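Local coordinates for Acarbose/maltose binding protein GacH (Streptomyces glaucescens, PDB 3K01), which binds acarbose and an acarbose homolog, and probably maltose, as the extracellular solute receptor of an ABC transporter, at residues Y190-D202 with A217-V229. Numbering follows the deposited sequence.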
loop_
_atom_site.group_PDB
_atom_site.type_symbol
_atom_site.label_atom_id
_atom_site.label_comp_id
_atom_site.label_asym_id
_atom_site.label_seq_id
_atom_site.Cartn_x
_atom_site.Cartn_y
_atom_site.Cartn_z
ATOM N N TYR A 190 -0.631 0.297 10.208
ATOM C CA TYR A 190 -0.956 -0.304 8.908
ATOM C C TYR A 190 -1.106 -1.827 9.050
ATOM O O TYR A 190 -1.901 -2.446 8.354
ATOM C CB TYR A 190 0.154 0.063 7.939
ATOM C CG TYR A 190 -0.169 -0.102 6.475
ATOM C CD1 TYR A 190 -1.199 0.635 5.877
ATOM C CD2 TYR A 190 0.601 -0.933 5.668
ATOM C CE1 TYR A 190 -1.442 0.554 4.537
ATOM C CE2 TYR A 190 0.317 -1.049 4.304
ATOM C CZ TYR A 190 -0.680 -0.265 3.766
ATOM O OH TYR A 190 -0.974 -0.361 2.417
ATOM N N TRP A 191 -0.356 -2.401 10.005
ATOM C CA TRP A 191 -0.399 -3.831 10.268
ATOM C C TRP A 191 -1.600 -4.280 11.074
ATOM O O TRP A 191 -1.813 -5.481 11.214
ATOM C CB TRP A 191 0.901 -4.295 10.941
ATOM C CG TRP A 191 2.053 -4.592 9.950
ATOM C CD1 TRP A 191 2.513 -5.839 9.614
ATOM C CD2 TRP A 191 2.872 -3.657 9.222
ATOM N NE1 TRP A 191 3.550 -5.728 8.720
ATOM C CE2 TRP A 191 3.792 -4.411 8.449
ATOM C CE3 TRP A 191 2.913 -2.260 9.136
ATOM C CZ2 TRP A 191 4.739 -3.808 7.603
ATOM C CZ3 TRP A 191 3.852 -1.659 8.298
ATOM C CH2 TRP A 191 4.750 -2.431 7.541
ATOM N N PHE A 192 -2.397 -3.348 11.595
ATOM C CA PHE A 192 -3.659 -3.737 12.183
ATOM C C PHE A 192 -4.712 -4.075 11.130
ATOM O O PHE A 192 -5.621 -4.875 11.369
ATOM C CB PHE A 192 -4.156 -2.596 13.095
ATOM C CG PHE A 192 -5.463 -2.866 13.764
ATOM C CD1 PHE A 192 -5.545 -3.832 14.762
ATOM C CD2 PHE A 192 -6.597 -2.145 13.428
ATOM C CE1 PHE A 192 -6.775 -4.058 15.436
ATOM C CE2 PHE A 192 -7.832 -2.379 14.115
ATOM C CZ PHE A 192 -7.900 -3.327 15.092
ATOM N N LEU A 193 -4.605 -3.411 9.975
ATOM C CA LEU A 193 -5.687 -3.455 9.020
ATOM C C LEU A 193 -6.043 -4.858 8.514
ATOM O O LEU A 193 -7.227 -5.169 8.386
ATOM C CB LEU A 193 -5.457 -2.443 7.877
ATOM C CG LEU A 193 -5.405 -0.982 8.344
ATOM C CD1 LEU A 193 -5.070 -0.075 7.164
ATOM C CD2 LEU A 193 -6.742 -0.540 8.939
ATOM N N PRO A 194 -5.058 -5.739 8.270
ATOM C CA PRO A 194 -5.468 -7.107 7.890
ATOM C C PRO A 194 -6.395 -7.783 8.893
ATOM O O PRO A 194 -7.301 -8.513 8.500
ATOM C CB PRO A 194 -4.119 -7.848 7.817
ATOM C CG PRO A 194 -3.153 -6.780 7.398
ATOM C CD PRO A 194 -3.584 -5.577 8.220
ATOM N N TYR A 195 -6.153 -7.544 10.184
ATOM C CA TYR A 195 -7.029 -8.118 11.212
ATOM C C TYR A 195 -8.423 -7.510 11.206
ATOM O O TYR A 195 -9.418 -8.218 11.388
ATOM C CB TYR A 195 -6.378 -8.017 12.608
ATOM C CG TYR A 195 -5.050 -8.745 12.620
ATOM C CD1 TYR A 195 -4.972 -10.132 12.527
ATOM C CD2 TYR A 195 -3.876 -8.037 12.664
ATOM C CE1 TYR A 195 -3.733 -10.778 12.491
ATOM C CE2 TYR A 195 -2.644 -8.659 12.633
ATOM C CZ TYR A 195 -2.599 -10.038 12.557
ATOM O OH TYR A 195 -1.353 -10.648 12.475
ATOM N N LEU A 196 -8.493 -6.193 10.982
ATOM C CA LEU A 196 -9.780 -5.525 10.868
ATOM C C LEU A 196 -10.565 -6.081 9.670
ATOM O O LEU A 196 -11.731 -6.475 9.798
ATOM C CB LEU A 196 -9.580 -4.025 10.742
ATOM C CG LEU A 196 -10.894 -3.223 10.629
ATOM C CD1 LEU A 196 -11.767 -3.369 11.887
ATOM C CD2 LEU A 196 -10.558 -1.796 10.367
ATOM N N TYR A 197 -9.908 -6.162 8.507
ATOM C CA TYR A 197 -10.574 -6.666 7.305
ATOM C C TYR A 197 -10.942 -8.142 7.498
ATOM O O TYR A 197 -11.983 -8.601 7.015
ATOM C CB TYR A 197 -9.657 -6.474 6.090
ATOM C CG TYR A 197 -9.247 -5.042 5.820
ATOM C CD1 TYR A 197 -10.090 -3.962 6.116
ATOM C CD2 TYR A 197 -7.992 -4.760 5.300
ATOM C CE1 TYR A 197 -9.696 -2.659 5.842
ATOM C CE2 TYR A 197 -7.606 -3.493 5.021
ATOM C CZ TYR A 197 -8.437 -2.423 5.322
ATOM O OH TYR A 197 -8.032 -1.133 5.026
ATOM N N GLY A 198 -10.093 -8.877 8.216
ATOM C CA GLY A 198 -10.374 -10.290 8.459
ATOM C C GLY A 198 -11.644 -10.501 9.288
ATOM O O GLY A 198 -12.257 -11.571 9.237
ATOM N N GLU A 199 -12.011 -9.495 10.081
ATOM C CA GLU A 199 -13.253 -9.559 10.848
ATOM C C GLU A 199 -14.422 -8.957 10.095
ATOM O O GLU A 199 -15.527 -8.810 10.645
ATOM C CB GLU A 199 -13.067 -8.865 12.198
ATOM C CG GLU A 199 -12.067 -9.579 13.103
ATOM C CD GLU A 199 -12.365 -11.056 13.202
ATOM O OE1 GLU A 199 -13.510 -11.375 13.612
ATOM O OE2 GLU A 199 -11.507 -11.896 12.862
ATOM N N GLY A 200 -14.207 -8.619 8.834
ATOM C CA GLY A 200 -15.252 -8.027 7.999
ATOM C C GLY A 200 -15.473 -6.574 8.313
ATOM O O GLY A 200 -16.523 -6.016 7.976
ATOM N N GLY A 201 -14.498 -5.944 8.952
ATOM C CA GLY A 201 -14.632 -4.553 9.387
ATOM C C GLY A 201 -13.969 -3.552 8.466
ATOM O O GLY A 201 -13.332 -3.921 7.464
ATOM N N ASP A 202 -14.146 -2.269 8.768
ATOM C CA ASP A 202 -13.524 -1.192 8.013
ATOM C C ASP A 202 -13.562 0.067 8.859
ATOM O O ASP A 202 -14.232 0.111 9.906
ATOM C CB ASP A 202 -14.228 -0.947 6.674
ATOM C CG ASP A 202 -13.274 -0.503 5.580
ATOM O OD1 ASP A 202 -12.223 0.104 5.865
ATOM O OD2 ASP A 202 -13.637 -0.723 4.399
ATOM N N ALA A 217 -17.048 -5.742 14.570
ATOM C CA ALA A 217 -15.876 -6.221 13.830
ATOM C C ALA A 217 -14.597 -5.556 14.311
ATOM O O ALA A 217 -13.559 -6.194 14.397
ATOM C CB ALA A 217 -16.053 -5.999 12.348
ATOM N N GLY A 218 -14.654 -4.268 14.633
ATOM C CA GLY A 218 -13.482 -3.571 15.145
ATOM C C GLY A 218 -13.073 -4.063 16.522
ATOM O O GLY A 218 -11.876 -4.260 16.822
ATOM N N VAL A 219 -14.064 -4.301 17.384
ATOM C CA VAL A 219 -13.760 -4.867 18.698
ATOM C C VAL A 219 -13.090 -6.224 18.526
ATOM O O VAL A 219 -12.060 -6.501 19.139
ATOM C CB VAL A 219 -15.054 -5.033 19.517
ATOM C CG1 VAL A 219 -14.760 -5.772 20.835
ATOM C CG2 VAL A 219 -15.716 -3.682 19.775
ATOM N N ARG A 220 -13.669 -7.063 17.670
ATOM C CA ARG A 220 -13.095 -8.393 17.427
ATOM C C ARG A 220 -11.678 -8.294 16.901
ATOM O O ARG A 220 -10.849 -9.132 17.241
ATOM C CB ARG A 220 -13.922 -9.218 16.444
ATOM C CG ARG A 220 -15.248 -9.723 17.020
ATOM C CD ARG A 220 -15.829 -10.802 16.134
ATOM N NE ARG A 220 -16.001 -10.393 14.727
ATOM C CZ ARG A 220 -17.094 -9.816 14.236
ATOM N NH1 ARG A 220 -17.167 -9.481 12.953
ATOM N NH2 ARG A 220 -18.137 -9.583 15.040
ATOM N N ALA A 221 -11.383 -7.312 16.056
ATOM C CA ALA A 221 -10.027 -7.190 15.517
ATOM C C ALA A 221 -9.007 -6.894 16.618
ATOM O O ALA A 221 -7.910 -7.493 16.632
ATOM C CB ALA A 221 -9.994 -6.134 14.453
ATOM N N TYR A 222 -9.330 -5.965 17.526
ATOM C CA TYR A 222 -8.442 -5.757 18.656
ATOM C C TYR A 222 -8.314 -7.018 19.522
ATOM O O TYR A 222 -7.228 -7.303 20.056
ATOM C CB TYR A 222 -8.888 -4.551 19.482
ATOM C CG TYR A 222 -8.596 -3.201 18.860
ATOM C CD1 TYR A 222 -7.288 -2.747 18.714
ATOM C CD2 TYR A 222 -9.640 -2.360 18.444
ATOM C CE1 TYR A 222 -7.022 -1.485 18.190
ATOM C CE2 TYR A 222 -9.373 -1.099 17.916
ATOM C CZ TYR A 222 -8.064 -0.683 17.776
ATOM O OH TYR A 222 -7.743 0.564 17.280
ATOM N N ARG A 223 -9.409 -7.764 19.680
ATOM C CA ARG A 223 -9.345 -9.016 20.440
ATOM C C ARG A 223 -8.439 -10.037 19.766
ATOM O O ARG A 223 -7.697 -10.738 20.439
ATOM C CB ARG A 223 -10.745 -9.587 20.628
ATOM C CG ARG A 223 -10.812 -10.736 21.626
ATOM C CD ARG A 223 -12.236 -11.170 21.899
ATOM N NE ARG A 223 -12.984 -10.109 22.560
ATOM C CZ ARG A 223 -14.075 -9.520 22.070
ATOM N NH1 ARG A 223 -14.583 -9.882 20.890
ATOM N NH2 ARG A 223 -14.668 -8.579 22.785
ATOM N N VAL A 224 -8.508 -10.139 18.443
ATOM C CA VAL A 224 -7.684 -11.121 17.712
ATOM C C VAL A 224 -6.205 -10.882 17.935
ATOM O O VAL A 224 -5.445 -11.835 18.183
ATOM C CB VAL A 224 -8.008 -11.060 16.190
ATOM C CG1 VAL A 224 -6.909 -11.743 15.329
ATOM C CG2 VAL A 224 -9.360 -11.670 15.903
ATOM N N ILE A 225 -5.761 -9.635 17.873
ATOM C CA ILE A 225 -4.329 -9.408 17.993
ATOM C C ILE A 225 -3.842 -9.756 19.399
ATOM O O ILE A 225 -2.767 -10.334 19.569
ATOM C CB ILE A 225 -3.892 -7.976 17.557
ATOM C CG1 ILE A 225 -4.420 -6.870 18.504
ATOM C CG2 ILE A 225 -4.260 -7.727 16.092
ATOM C CD1 ILE A 225 -3.862 -5.494 18.165
ATOM N N LYS A 226 -4.641 -9.421 20.410
ATOM C CA LYS A 226 -4.237 -9.768 21.776
ATOM C C LYS A 226 -4.264 -11.278 22.007
ATOM O O LYS A 226 -3.379 -11.815 22.682
ATOM C CB LYS A 226 -5.168 -9.063 22.763
ATOM C CG LYS A 226 -4.741 -9.166 24.252
ATOM C CD LYS A 226 -3.309 -8.745 24.478
ATOM C CE LYS A 226 -3.014 -8.518 25.959
ATOM N NZ LYS A 226 -1.543 -8.377 26.236
ATOM N N ASP A 227 -5.241 -11.957 21.441
ATOM C CA ASP A 227 -5.313 -13.403 21.552
ATOM C C ASP A 227 -4.109 -14.062 20.875
ATOM O O ASP A 227 -3.585 -15.063 21.387
ATOM C CB ASP A 227 -6.615 -13.968 20.953
ATOM C CG ASP A 227 -6.621 -15.494 20.902
ATOM O OD1 ASP A 227 -6.728 -16.120 21.967
ATOM O OD2 ASP A 227 -6.525 -16.025 19.802
ATOM N N LEU A 228 -3.676 -13.546 19.734
ATOM C CA LEU A 228 -2.531 -14.160 19.067
ATOM C C LEU A 228 -1.291 -14.127 19.944
ATOM O O LEU A 228 -0.526 -15.098 20.029
ATOM C CB LEU A 228 -2.290 -13.462 17.737
ATOM C CG LEU A 228 -3.241 -13.929 16.629
ATOM C CD1 LEU A 228 -3.120 -13.051 15.406
ATOM C CD2 LEU A 228 -2.950 -15.372 16.203
ATOM N N VAL A 229 -1.111 -13.047 20.663
ATOM C CA VAL A 229 0.044 -12.935 21.557
ATOM C C VAL A 229 -0.184 -13.718 22.855
ATOM O O VAL A 229 0.693 -14.491 23.283
ATOM C CB VAL A 229 0.411 -11.445 21.814
ATOM C CG1 VAL A 229 1.579 -11.348 22.736
ATOM C CG2 VAL A 229 0.731 -10.714 20.484
#
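A knob-into-hole helix packing joins 193-198 to 217-229: Tyr-195 sits among Ala-221, Val-224, Ile-225 and Leu-228. Ile-225 lays its CG2 methyl over one face of the tyrosine ring as a CH-pi contact, 3.9 Å from the centroid, while Leu-228 brings its CD1 to Tyr-195 CE1. Three residues earlier, Phe-192 holds its CG anti to the backbone N (chi1 180°), which carries the ring across to Tyr-222 in an offset stack, planes 27° apart; Phe-192 CZ lies over the centre of the Tyr-222 ring and meets Ala-221 CB at 3.6 Å. Tyr-222 OH bonds to Thr-400 of helix 393-407, and Ile-379 of helix 376-387 touches Phe-192, so the aromatic pair also packs against the last two helices of the solute-binding fold. Helix 193-198 ends in a Schellman motif with Gly-200 as C-prime residue. Here Arg-220 holds Glu-199 at two points: NE meets OE1 at 2.9 Å through that oxygen's anti lone pair, a salt bridge, and NH1 hydrogen-bonds the Glu-199 backbone O, also at 2.9 Å. The guanidinium, turned steeply (71°) to the carboxylate, bonds to OE1 alone of its two oxygens; Ser-288 OG is a second partner of OE1. Beside them Ala-217 CB packs 3.6 Å from Gly-201 CA.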